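Local coordinates for protein yeast glycogen phosphorylase (Saccharomyces cerevisiae, PDB 1YGP) that belongs to the carbohydrate (glycogen) phosphorylase family of the GT-B clan and binds pyridoxal-5'-phosphate in a pocket, at residues R594-V606 with H831-W845. Sequence-based numbering, arbitrary orientation.
Sequences REYLDDTLFDMQV and HELVDQEFHNQRSEW
L601 lays its CD1 methyl over one face of the F838 ring, 3.7 Å from the ring centroid, a CH-pi contact. CD1 also meets the indole of W845 at CZ2, while CD2 turns to CG1 of V834, 3.9 Å away. A branched aliphatic chain suits this place, since each methyl finds different apolar neighbours. F838 in turn offers two usable faces: the opposite one is covered by the R842 guanidinium, whose NH2 lies near the ring's rim. R842 is bent at chi2 and chi3, which folds it back so that NE bonds F838 O within its own segment while NH2 reaches D598 O at 2.9 Å, in the carbonyl plane. NH1 adds a weak bond to that oxygen and a long salt bridge to D598 OD1, 3.4 Å, with the carboxylate and guanidinium planes 79° apart. Arginine's several N-H groups thus serve two carbonyls and a carboxylate from over the ring. Strand 601-606 is a central strand of the parallel sheet in one Rossmann-like half of the GT-B fold, and helices 820-840 and 842-856 pack beside its N-terminal end. Just before the strand, H839 ND1 donates to D599 OD1 at 3.1 Å; the imidazole supplies a nearly straight (163°), in-plane N-H, which meets the oxygen from above the carboxylate plane. F838 CD2 sits over the centre of one face of this imidazole. Further along, D603 OD2 receives a weak bond from H831 NE2, 3.4 Å, and a long, weak ion pair from K649. Nearby D835 salt-bridges R625.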
# COMPACT_ATOMS: atom_id res chain seq x y z
N ARG A 594 31.28 14.31 -26.33
CA ARG A 594 31.93 13.01 -26.24
C ARG A 594 33.29 12.86 -26.91
O ARG A 594 34.12 12.06 -26.46
CB ARG A 594 30.97 11.94 -26.78
CG ARG A 594 29.61 12.02 -26.10
CD ARG A 594 28.72 10.88 -26.52
NE ARG A 594 28.48 9.99 -25.40
CZ ARG A 594 27.26 9.55 -25.07
NH1 ARG A 594 26.18 9.90 -25.76
NH2 ARG A 594 27.11 8.78 -24.00
N GLU A 595 33.60 13.58 -27.99
CA GLU A 595 34.93 13.48 -28.58
C GLU A 595 35.88 14.22 -27.64
O GLU A 595 35.45 15.21 -27.06
N TYR A 596 37.12 13.81 -27.40
CA TYR A 596 37.97 14.61 -26.51
C TYR A 596 37.77 14.33 -25.02
O TYR A 596 38.48 14.87 -24.17
N LEU A 597 36.86 13.41 -24.67
CA LEU A 597 36.58 12.99 -23.29
C LEU A 597 37.80 12.59 -22.45
O LEU A 597 37.89 12.99 -21.30
CB LEU A 597 35.62 11.85 -23.38
CG LEU A 597 34.71 11.57 -22.24
CD1 LEU A 597 33.79 12.75 -22.05
CD2 LEU A 597 33.88 10.33 -22.55
N ASP A 598 38.78 11.84 -22.98
CA ASP A 598 39.98 11.47 -22.21
C ASP A 598 40.80 12.69 -21.82
O ASP A 598 41.63 12.61 -20.92
CB ASP A 598 40.90 10.53 -23.00
CG ASP A 598 41.94 9.77 -22.15
OD1 ASP A 598 41.68 9.52 -20.97
OD2 ASP A 598 43.00 9.42 -22.66
N ASP A 599 40.61 13.84 -22.46
CA ASP A 599 41.32 15.03 -22.08
C ASP A 599 40.33 15.98 -21.42
O ASP A 599 40.66 17.15 -21.18
CB ASP A 599 41.94 15.60 -23.35
CG ASP A 599 42.86 16.81 -23.15
OD1 ASP A 599 43.85 16.70 -22.42
OD2 ASP A 599 42.55 17.86 -23.70
N THR A 600 39.13 15.53 -21.05
CA THR A 600 38.18 16.40 -20.38
C THR A 600 38.26 16.09 -18.88
O THR A 600 37.97 14.96 -18.48
CB THR A 600 36.76 16.13 -20.87
OG1 THR A 600 36.73 16.22 -22.29
CG2 THR A 600 35.82 17.16 -20.30
N LEU A 601 38.65 17.04 -18.03
CA LEU A 601 38.70 16.77 -16.60
C LEU A 601 37.28 16.90 -16.07
O LEU A 601 36.59 17.91 -16.27
CB LEU A 601 39.57 17.76 -15.82
CG LEU A 601 39.67 17.63 -14.30
CD1 LEU A 601 40.79 16.69 -13.90
CD2 LEU A 601 40.00 18.98 -13.70
N PHE A 602 36.84 15.83 -15.44
CA PHE A 602 35.56 15.81 -14.77
C PHE A 602 35.82 16.22 -13.32
O PHE A 602 36.54 15.56 -12.55
CB PHE A 602 35.00 14.41 -14.93
CG PHE A 602 34.27 14.19 -16.26
CD1 PHE A 602 34.77 14.70 -17.47
CD2 PHE A 602 33.09 13.45 -16.29
CE1 PHE A 602 34.09 14.46 -18.67
CE2 PHE A 602 32.42 13.22 -17.49
CZ PHE A 602 32.92 13.72 -18.67
N ASP A 603 35.26 17.35 -12.96
CA ASP A 603 35.46 17.94 -11.67
C ASP A 603 34.10 18.00 -10.97
O ASP A 603 33.29 18.85 -11.36
CB ASP A 603 36.07 19.30 -11.94
CG ASP A 603 36.37 20.24 -10.79
OD1 ASP A 603 36.26 19.84 -9.62
OD2 ASP A 603 36.71 21.38 -11.08
N MET A 604 33.82 17.15 -9.95
CA MET A 604 32.52 17.18 -9.29
C MET A 604 32.45 17.62 -7.85
O MET A 604 33.37 17.38 -7.07
CB MET A 604 31.80 15.82 -9.35
CG MET A 604 32.53 14.50 -9.43
SD MET A 604 33.02 14.08 -11.13
CE MET A 604 31.85 12.87 -11.64
N GLN A 605 31.34 18.27 -7.46
CA GLN A 605 31.03 18.59 -6.06
C GLN A 605 29.56 18.20 -5.86
O GLN A 605 28.62 18.95 -6.14
CB GLN A 605 31.20 20.09 -5.75
CG GLN A 605 31.10 20.46 -4.28
CD GLN A 605 31.29 21.94 -3.98
OE1 GLN A 605 31.17 22.81 -4.84
NE2 GLN A 605 31.53 22.34 -2.74
N VAL A 606 29.35 16.95 -5.44
CA VAL A 606 28.02 16.44 -5.18
C VAL A 606 27.83 16.23 -3.67
O VAL A 606 28.43 15.35 -3.05
CB VAL A 606 27.76 15.09 -5.94
CG1 VAL A 606 27.70 15.39 -7.43
CG2 VAL A 606 28.86 14.06 -5.76
N HIS A 831 43.83 25.16 -8.66
CA HIS A 831 43.19 24.69 -9.87
C HIS A 831 44.11 24.76 -11.06
O HIS A 831 44.10 23.82 -11.87
CB HIS A 831 41.93 25.47 -10.12
CG HIS A 831 40.75 24.61 -9.69
ND1 HIS A 831 39.86 24.85 -8.72
CD2 HIS A 831 40.43 23.40 -10.26
CE1 HIS A 831 39.02 23.85 -8.70
NE2 HIS A 831 39.37 22.98 -9.62
N GLU A 832 44.93 25.81 -11.14
CA GLU A 832 45.97 25.93 -12.17
C GLU A 832 46.88 24.70 -12.11
O GLU A 832 47.16 24.09 -13.15
CB GLU A 832 46.76 27.19 -11.92
CG GLU A 832 46.84 28.00 -13.19
CD GLU A 832 47.18 29.47 -12.95
OE1 GLU A 832 46.27 30.23 -12.65
OE2 GLU A 832 48.35 29.84 -13.08
N LEU A 833 47.29 24.30 -10.89
CA LEU A 833 48.05 23.08 -10.69
C LEU A 833 47.36 21.83 -11.21
O LEU A 833 47.92 21.12 -12.05
CB LEU A 833 48.35 22.88 -9.21
CG LEU A 833 49.57 23.64 -8.74
CD1 LEU A 833 49.51 23.95 -7.26
CD2 LEU A 833 50.77 22.78 -9.10
N VAL A 834 46.13 21.58 -10.76
CA VAL A 834 45.32 20.43 -11.16
C VAL A 834 45.32 20.32 -12.68
O VAL A 834 45.69 19.28 -13.25
CB VAL A 834 43.86 20.59 -10.61
CG1 VAL A 834 42.89 19.59 -11.22
CG2 VAL A 834 43.84 20.26 -9.15
N ASP A 835 44.97 21.44 -13.32
CA ASP A 835 44.85 21.47 -14.75
C ASP A 835 46.11 21.06 -15.48
O ASP A 835 46.02 20.28 -16.44
CB ASP A 835 44.46 22.86 -15.22
CG ASP A 835 42.98 23.17 -15.10
OD1 ASP A 835 42.16 22.41 -15.62
OD2 ASP A 835 42.65 24.20 -14.50
N GLN A 836 47.26 21.54 -15.01
CA GLN A 836 48.50 21.20 -15.69
C GLN A 836 48.84 19.75 -15.46
O GLN A 836 49.14 19.04 -16.42
CB GLN A 836 49.65 22.05 -15.18
N GLU A 837 48.72 19.29 -14.21
CA GLU A 837 48.96 17.91 -13.80
C GLU A 837 48.20 16.95 -14.69
O GLU A 837 48.82 16.18 -15.42
CB GLU A 837 48.50 17.72 -12.38
CG GLU A 837 49.52 17.96 -11.30
CD GLU A 837 50.32 16.69 -11.08
OE1 GLU A 837 49.79 15.77 -10.48
OE2 GLU A 837 51.47 16.62 -11.53
N PHE A 838 46.87 17.06 -14.71
CA PHE A 838 46.00 16.16 -15.44
C PHE A 838 46.21 16.19 -16.95
O PHE A 838 46.37 15.14 -17.57
CB PHE A 838 44.52 16.49 -15.11
CG PHE A 838 43.48 15.73 -15.94
CD1 PHE A 838 43.15 14.42 -15.62
CD2 PHE A 838 42.88 16.34 -17.04
CE1 PHE A 838 42.22 13.74 -16.40
CE2 PHE A 838 41.95 15.65 -17.82
CZ PHE A 838 41.61 14.35 -17.50
N HIS A 839 46.17 17.36 -17.57
CA HIS A 839 46.22 17.37 -19.02
C HIS A 839 47.63 17.12 -19.55
O HIS A 839 47.84 16.29 -20.43
CB HIS A 839 45.70 18.70 -19.56
CG HIS A 839 44.22 18.95 -19.34
ND1 HIS A 839 43.17 18.54 -20.04
CD2 HIS A 839 43.73 19.76 -18.34
CE1 HIS A 839 42.08 19.07 -19.51
NE2 HIS A 839 42.43 19.80 -18.49
N ASN A 840 48.62 17.75 -18.94
CA ASN A 840 49.94 17.72 -19.50
C ASN A 840 50.81 16.63 -18.96
O ASN A 840 51.76 16.24 -19.64
CB ASN A 840 50.63 19.03 -19.27
CG ASN A 840 49.85 20.19 -19.85
OD1 ASN A 840 49.16 20.11 -20.87
ND2 ASN A 840 49.90 21.33 -19.17
N GLN A 841 50.58 16.11 -17.76
CA GLN A 841 51.41 15.01 -17.31
C GLN A 841 50.64 13.92 -16.57
O GLN A 841 50.86 13.54 -15.42
CB GLN A 841 52.57 15.56 -16.45
CG GLN A 841 52.36 16.62 -15.39
CD GLN A 841 53.69 17.12 -14.82
OE1 GLN A 841 54.77 16.62 -15.11
NE2 GLN A 841 53.70 18.13 -13.96
N ARG A 842 49.75 13.34 -17.39
CA ARG A 842 48.87 12.28 -16.97
C ARG A 842 49.58 11.09 -16.36
O ARG A 842 48.99 10.49 -15.46
CB ARG A 842 48.06 11.86 -18.17
CG ARG A 842 46.92 10.90 -17.89
CD ARG A 842 45.77 11.51 -17.09
NE ARG A 842 45.16 12.63 -17.79
CZ ARG A 842 44.37 12.48 -18.86
NH1 ARG A 842 44.06 11.27 -19.36
NH2 ARG A 842 43.92 13.59 -19.44
N SER A 843 50.80 10.67 -16.71
CA SER A 843 51.44 9.57 -15.98
C SER A 843 51.68 9.86 -14.51
O SER A 843 51.61 8.96 -13.68
CB SER A 843 52.77 9.22 -16.63
OG SER A 843 52.48 8.72 -17.93
N GLU A 844 51.90 11.14 -14.18
CA GLU A 844 52.03 11.58 -12.80
C GLU A 844 50.63 11.54 -12.17
O GLU A 844 50.46 11.03 -11.07
CB GLU A 844 52.58 12.99 -12.78
N TRP A 845 49.58 11.99 -12.88
CA TRP A 845 48.20 11.95 -12.42
C TRP A 845 47.74 10.52 -12.08
O TRP A 845 47.16 10.24 -11.02
CB TRP A 845 47.30 12.52 -13.50
CG TRP A 845 45.89 12.77 -13.01
CD1 TRP A 845 44.93 11.81 -13.17
CD2 TRP A 845 45.43 13.90 -12.39
NE1 TRP A 845 43.85 12.33 -12.66
CE2 TRP A 845 44.09 13.57 -12.18
CE3 TRP A 845 45.90 15.14 -11.97
CZ2 TRP A 845 43.20 14.45 -11.56
CZ3 TRP A 845 45.03 16.03 -11.34
CH2 TRP A 845 43.69 15.69 -11.14